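Side-chain contact in dehydroquinate synthase (Thermus thermophilus, PDB 1UJN), which probably converts 3-deoxy-D-arabino-heptulosonate 7-phosphate to 3-dehydroquinate, releasing phosphate, in an NAD- and metal-dependent step of chorismate biosynthesis: residues E332-A335 / A336-E340. Numbering follows the deposited sequence.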
# COMPACT_ATOMS: atom_id res chain seq x y z
N GLU A 332 30.17 -27.66 -10.30
CA GLU A 332 30.48 -28.23 -11.61
C GLU A 332 29.89 -27.36 -12.72
O GLU A 332 30.56 -27.05 -13.70
CB GLU A 332 29.90 -29.64 -11.70
CG GLU A 332 30.10 -30.34 -13.03
CD GLU A 332 31.43 -31.08 -13.13
OE1 GLU A 332 31.70 -31.93 -12.25
OE2 GLU A 332 32.19 -30.81 -14.08
N ALA A 333 28.62 -26.99 -12.56
CA ALA A 333 27.93 -26.18 -13.55
C ALA A 333 28.56 -24.79 -13.68
O ALA A 333 28.66 -24.25 -14.77
CB ALA A 333 26.46 -26.05 -13.19
N PHE A 334 28.96 -24.21 -12.55
CA PHE A 334 29.57 -22.89 -12.58
C PHE A 334 30.87 -22.93 -13.36
O PHE A 334 31.17 -22.03 -14.14
CB PHE A 334 29.83 -22.38 -11.16
CG PHE A 334 30.18 -20.92 -11.10
CD1 PHE A 334 29.25 -19.95 -11.46
CD2 PHE A 334 31.45 -20.50 -10.70
CE1 PHE A 334 29.56 -18.60 -11.42
CE2 PHE A 334 31.78 -19.15 -10.65
CZ PHE A 334 30.84 -18.19 -11.01
N ALA A 335 31.65 -24.00 -13.16
CA ALA A 335 32.91 -24.15 -13.86
C ALA A 335 32.66 -24.25 -15.37
O ALA A 335 33.36 -23.62 -16.17
CB ALA A 335 33.64 -25.40 -13.37
N ALA A 336 31.65 -25.03 -15.75
CA ALA A 336 31.32 -25.17 -17.17
C ALA A 336 30.77 -23.85 -17.70
O ALA A 336 31.02 -23.48 -18.85
CB ALA A 336 30.30 -26.27 -17.36
N TRP A 337 30.00 -23.17 -16.86
CA TRP A 337 29.41 -21.88 -17.21
C TRP A 337 30.54 -20.90 -17.54
O TRP A 337 30.50 -20.20 -18.56
CB TRP A 337 28.58 -21.37 -16.03
CG TRP A 337 27.94 -20.02 -16.19
CD1 TRP A 337 26.76 -19.73 -16.82
CD2 TRP A 337 28.42 -18.79 -15.65
NE1 TRP A 337 26.47 -18.38 -16.68
CE2 TRP A 337 27.47 -17.79 -15.97
CE3 TRP A 337 29.56 -18.44 -14.91
CZ2 TRP A 337 27.63 -16.45 -15.58
CZ3 TRP A 337 29.72 -17.11 -14.52
CH2 TRP A 337 28.76 -16.13 -14.85
N ARG A 338 31.56 -20.86 -16.69
CA ARG A 338 32.71 -19.98 -16.90
C ARG A 338 33.38 -20.29 -18.24
O ARG A 338 33.68 -19.38 -19.01
CB ARG A 338 33.73 -20.13 -15.78
CG ARG A 338 33.34 -19.48 -14.46
CD ARG A 338 34.47 -19.62 -13.45
NE ARG A 338 35.61 -18.79 -13.81
CZ ARG A 338 36.81 -18.87 -13.26
NH1 ARG A 338 37.04 -19.76 -12.30
NH2 ARG A 338 37.78 -18.06 -13.66
N GLU A 339 33.63 -21.57 -18.50
CA GLU A 339 34.26 -21.97 -19.75
C GLU A 339 33.40 -21.59 -20.95
O GLU A 339 33.92 -21.13 -21.97
CB GLU A 339 34.52 -23.48 -19.76
CG GLU A 339 35.56 -23.94 -18.75
CD GLU A 339 36.92 -23.28 -18.95
OE1 GLU A 339 37.45 -23.33 -20.09
OE2 GLU A 339 37.47 -22.72 -17.98
N GLU A 340 32.09 -21.78 -20.82
CA GLU A 340 31.17 -21.43 -21.90
C GLU A 340 31.28 -19.95 -22.24
O GLU A 340 31.21 -19.57 -23.41
CB GLU A 340 29.73 -21.75 -21.48
CG GLU A 340 29.36 -23.22 -21.60
CD GLU A 340 28.80 -23.57 -22.96
OE1 GLU A 340 29.01 -22.80 -23.92
OE2 GLU A 340 28.14 -24.63 -23.08
O HOH W 1 36.26 -22.86 -15.55
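Residues 332-335 and 336-340 run on as one alpha-helix, as the i to i+4 bonds onto the carbonyls of Glu332, Ala333, Phe334 and Ala335 attest; the shortest joins Trp337 N to Ala333 O at 2.7 Å. This is a stretch of the C-terminal helix 327-342, far from the predicted NAD and metal sites. Three residues apart, the rings of Phe334 and Trp337 lean the same way off the helix: their planes differ by 18°, but the 5.1 Å between the Phe334 centroid and that of the Trp337 six-membered ring leaves little overlap. It is therefore a strongly slid pair, closest where Phe334 CE1 meets Trp337 CZ3 at 3.4 Å. In both residues CG stands anti to the backbone N (chi1 -168° in Phe334, 177° in Trp337), which sends the two rings out together. One face of the Phe334 ring takes Arg338 CG, displaced toward the rim, and Arg338 CD, part of the aliphatic run of the arginine, lies 3.9 Å from the aromatic carbon Phe334 CE2, one turn on. Farther out, Trp337 packs against helices 231-240 and 247-264, where its NE1 is hydrogen-bonded to Tyr253 O, while Phe334 rests on Phe291 and Leu294. On the exposed side, Ala335 O accepts a second hydrogen bond besides that from Glu339 N: a water donates to it at 3.1 Å and also to Glu339 OE2, at 2.7 Å.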